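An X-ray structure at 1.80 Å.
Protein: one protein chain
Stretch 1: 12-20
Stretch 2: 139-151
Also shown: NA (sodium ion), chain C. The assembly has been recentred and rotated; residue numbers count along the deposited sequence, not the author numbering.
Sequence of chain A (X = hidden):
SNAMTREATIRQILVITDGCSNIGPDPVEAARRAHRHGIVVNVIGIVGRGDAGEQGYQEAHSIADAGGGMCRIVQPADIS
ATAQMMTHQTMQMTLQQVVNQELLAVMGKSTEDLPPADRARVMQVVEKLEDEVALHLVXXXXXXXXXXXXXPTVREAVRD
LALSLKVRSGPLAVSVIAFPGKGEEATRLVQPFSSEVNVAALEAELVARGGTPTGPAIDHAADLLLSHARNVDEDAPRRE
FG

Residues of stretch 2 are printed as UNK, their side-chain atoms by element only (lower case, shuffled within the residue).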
# COMPACT_ATOMS: atom_id res chain seq x y z
N GLN A 12 1.74 -4.87 1.59
CA GLN A 12 1.88 -3.46 1.27
C GLN A 12 0.91 -2.64 2.07
O GLN A 12 -0.18 -3.10 2.41
CB GLN A 12 1.63 -3.20 -0.22
CG GLN A 12 2.77 -3.72 -1.12
CD GLN A 12 2.59 -3.30 -2.57
OE1 GLN A 12 1.64 -2.58 -2.91
NE2 GLN A 12 3.51 -3.75 -3.43
N ILE A 13 1.33 -1.42 2.38
CA ILE A 13 0.46 -0.44 3.00
C ILE A 13 0.37 0.71 2.00
O ILE A 13 1.40 1.22 1.56
CB ILE A 13 1.07 0.10 4.31
CG1 ILE A 13 1.21 -1.03 5.35
CG2 ILE A 13 0.24 1.29 4.84
CD1 ILE A 13 2.06 -0.65 6.60
N LEU A 14 -0.84 1.10 1.62
CA LEU A 14 -1.00 2.20 0.67
C LEU A 14 -1.66 3.36 1.40
O LEU A 14 -2.82 3.27 1.81
CB LEU A 14 -1.88 1.76 -0.51
CG LEU A 14 -2.31 2.91 -1.43
CD1 LEU A 14 -1.08 3.51 -2.12
CD2 LEU A 14 -3.31 2.40 -2.47
N VAL A 15 -0.94 4.46 1.57
CA VAL A 15 -1.50 5.61 2.27
C VAL A 15 -2.01 6.60 1.22
O VAL A 15 -1.27 6.96 0.31
CB VAL A 15 -0.42 6.31 3.10
CG1 VAL A 15 -1.00 7.54 3.80
CG2 VAL A 15 0.18 5.31 4.12
N ILE A 16 -3.25 7.04 1.37
CA ILE A 16 -3.83 8.05 0.47
C ILE A 16 -4.17 9.28 1.32
O ILE A 16 -4.97 9.18 2.27
CB ILE A 16 -5.07 7.51 -0.27
CG1 ILE A 16 -4.68 6.26 -1.09
CG2 ILE A 16 -5.65 8.61 -1.17
CD1 ILE A 16 -5.84 5.58 -1.83
N THR A 17 -3.59 10.43 0.99
CA THR A 17 -3.60 11.53 1.94
C THR A 17 -3.58 12.87 1.23
O THR A 17 -3.14 12.96 0.08
CB THR A 17 -2.36 11.38 2.90
OG1 THR A 17 -2.39 12.37 3.92
CG2 THR A 17 -1.02 11.54 2.10
N ASP A 18 -4.07 13.92 1.89
CA ASP A 18 -3.95 15.26 1.30
C ASP A 18 -3.03 16.21 2.06
O ASP A 18 -3.15 17.44 1.96
CB ASP A 18 -5.33 15.91 1.02
CG ASP A 18 -6.05 16.34 2.28
OD1 ASP A 18 -5.64 15.90 3.37
OD2 ASP A 18 -7.05 17.08 2.18
N GLY A 19 -2.08 15.65 2.82
CA GLY A 19 -1.04 16.49 3.40
C GLY A 19 -0.32 15.85 4.57
O GLY A 19 -0.84 14.91 5.17
N CYS A 20 0.83 16.40 4.92
CA CYS A 20 1.68 15.83 5.97
C CYS A 20 0.98 15.71 7.33
O CYS A 20 0.08 16.48 7.66
CB CYS A 20 2.93 16.68 6.14
SG CYS A 20 2.56 18.42 6.42
N UNK A 139 -5.14 -0.48 2.99
CA UNK A 139 -5.27 0.87 2.44
C UNK A 139 -5.60 1.80 3.62
O UNK A 139 -6.60 1.56 4.33
c UNK A 139 -6.42 0.91 1.40
c UNK A 139 -6.56 2.31 0.84
c UNK A 139 -6.16 -0.11 0.26
N UNK A 140 -4.76 2.82 3.86
CA UNK A 140 -4.93 3.77 4.97
C UNK A 140 -5.43 5.06 4.39
O UNK A 140 -4.73 5.68 3.60
s UNK A 140 -2.80 2.66 6.37
c UNK A 140 -3.60 4.09 5.68
N UNK A 141 -6.65 5.45 4.75
CA UNK A 141 -7.30 6.60 4.15
C UNK A 141 -7.39 7.75 5.14
O UNK A 141 -8.01 7.64 6.22
c UNK A 141 -8.76 5.05 2.70
c UNK A 141 -10.21 4.72 2.30
c UNK A 141 -7.96 5.48 1.44
c UNK A 141 -8.73 6.21 3.68
N UNK A 142 -6.78 8.86 4.75
CA UNK A 142 -6.80 10.12 5.49
C UNK A 142 -8.24 10.59 5.49
O UNK A 142 -8.86 10.68 4.42
c UNK A 142 -5.92 11.08 4.68
c UNK A 142 -5.70 12.43 5.33
o UNK A 142 -4.70 13.08 4.91
o UNK A 142 -6.50 12.89 6.17
N UNK A 143 -8.79 10.87 6.67
CA UNK A 143 -10.13 11.44 6.76
C UNK A 143 -10.11 12.70 7.61
O UNK A 143 -11.07 13.01 8.28
c UNK A 143 -11.23 9.18 6.45
o UNK A 143 -10.86 10.06 8.68
c UNK A 143 -11.18 10.42 7.32
N UNK A 144 -9.02 13.46 7.54
CA UNK A 144 -9.00 14.74 8.23
C UNK A 144 -10.02 15.67 7.60
O UNK A 144 -10.54 15.39 6.51
c UNK A 144 -7.61 15.36 8.16
o UNK A 144 -7.25 15.56 6.81
N UNK A 145 -10.31 16.78 8.26
CA UNK A 145 -11.38 17.67 7.81
C UNK A 145 -11.20 18.12 6.36
O UNK A 145 -12.17 18.21 5.61
c UNK A 145 -11.51 18.90 8.75
N UNK A 146 -9.97 18.40 5.96
CA UNK A 146 -9.78 18.92 4.60
C UNK A 146 -10.04 17.86 3.53
O UNK A 146 -10.11 18.19 2.35
c UNK A 146 -8.38 19.48 4.44
o UNK A 146 -7.46 18.42 4.46
N UNK A 147 -10.20 16.60 3.93
CA UNK A 147 -10.43 15.53 2.95
C UNK A 147 -11.89 15.47 2.46
O UNK A 147 -12.21 14.67 1.59
c UNK A 147 -8.54 13.80 3.51
se UNK A 147 -7.81 13.44 1.85
c UNK A 147 -10.06 14.15 3.54
c UNK A 147 -8.77 11.99 1.39
N UNK A 148 -12.75 16.31 3.02
CA UNK A 148 -14.20 16.13 2.83
C UNK A 148 -14.59 16.03 1.36
O UNK A 148 -15.38 15.17 0.97
n UNK A 148 -16.74 17.65 6.02
c UNK A 148 -16.13 18.55 6.80
n UNK A 148 -15.86 19.76 6.34
c UNK A 148 -16.49 16.93 3.66
c UNK A 148 -17.17 17.90 4.64
n UNK A 148 -15.79 18.22 8.04
c UNK A 148 -15.00 17.25 3.53
N UNK A 149 -14.01 16.89 0.53
CA UNK A 149 -14.41 16.90 -0.87
C UNK A 149 -13.66 15.90 -1.74
O UNK A 149 -13.94 15.77 -2.92
c UNK A 149 -14.23 18.27 -1.46
o UNK A 149 -16.45 18.79 -0.74
o UNK A 149 -14.95 20.41 -0.92
c UNK A 149 -15.29 19.23 -1.01
N UNK A 150 -12.68 15.22 -1.16
CA UNK A 150 -11.90 14.24 -1.92
C UNK A 150 -12.42 12.86 -1.63
O UNK A 150 -12.22 11.94 -2.40
c UNK A 150 -8.11 17.45 -1.34
c UNK A 150 -10.43 14.33 -1.52
c UNK A 150 -8.53 16.00 -1.14
n UNK A 150 -8.08 18.25 -0.07
c UNK A 150 -9.85 15.73 -1.83
N UNK A 151 -13.11 12.72 -0.50
CA UNK A 151 -13.57 11.39 -0.05
C UNK A 151 -14.45 10.63 -1.06
O UNK A 151 -14.22 9.45 -1.29
c UNK A 151 -14.23 11.45 1.37
c UNK A 151 -13.73 11.83 3.88
c UNK A 151 -13.14 11.52 2.46
c UNK A 151 -15.10 10.19 1.62
NA NA C . -5.55 17.07 5.50
O HOH W 1 -3.87 15.27 5.96
O HOH W 2 -3.64 18.90 6.56

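Position 139 carries three carbons, one bearing two others, on the sheet face that also holds Leu14 and Ile16; a methyl lies 4.3 Å from Ile16 CD1. This beta-branched strand residue is Val139.

Position 140 has one carbon and then a sulfur, which sits 3.7 Å from Ile13 CG2 on the face shared with Val15. The residue is Cys140. Its backbone does the pairing: Cys140 N donates to Leu14 O at 2.9 Å, and Ile16 N donates to Cys140 O at 3.0 Å, the alternation expected of parallel strands.

At 141 there are four carbons, forked at the second, one tip 3.9 Å from Ile16 CD1. That is Leu141, back on the face of Val139.

Position 142 shows two carbons, the second carrying two oxygens. One oxygen is 2.6 Å from Thr17 OG1 and 3.2 Å from Asp18 N, both donors to it, so a carboxylate fits: Asp142. Its own N donates to Ile16 O at 3.1 Å, the last rung of the ladder.

Position 143 has a carbon bearing one oxygen and one carbon, and it points away from stretch 1: Thr143. Position 144 has one carbon and then one oxygen, a hydroxymethyl side chain, so it is Ser144; Ser144 OG binds the sodium ion NA at 2.6 Å. Ser144 OG and Ser144 N both donate to Asp142 OD1, at 2.8 and 2.9 Å, holding the turn.

Position 145, a lone carbon pointing away, is Ala145. At 146 a carbon and an oxygen recur, the oxygen 2.7 Å from Asp18 OD2 and 2.5 Å from the sodium ion NA: Ser146.

Position 147 is unbranched, two carbons, selenium, then carbon, with the selenium 3.4 Å from Asp18 CG. This is Met147, built as selenomethionine.

Position 148 has three carbons, a nitrogen and a carbon with two more nitrogens: Arg148. Position 149 has two carbons, the second carrying two oxygens: Asp149. Neither touches stretch 1. Position 150 runs four carbons to a nitrogen 2.7 Å from Asp18 OD2, so it is Lys150. Position 151, four carbons forked at the first with one arm two carbons long, is out of reach: Ile151.

A short parallel ladder with apolar side chains on both faces fixes the register. It ends where Asp142 and Asp18 come together. Asp142 is held by hydrogen-bond donors, while the charge of Asp18 is met by Lys150 and sodium: Asp18 OD1 binds NA at 2.4 Å, and OD2 accepts from Ser146 OG and forms the salt bridge with Lys150 NZ.

Stretch 2 139-151: VCLDTSASMRDKI
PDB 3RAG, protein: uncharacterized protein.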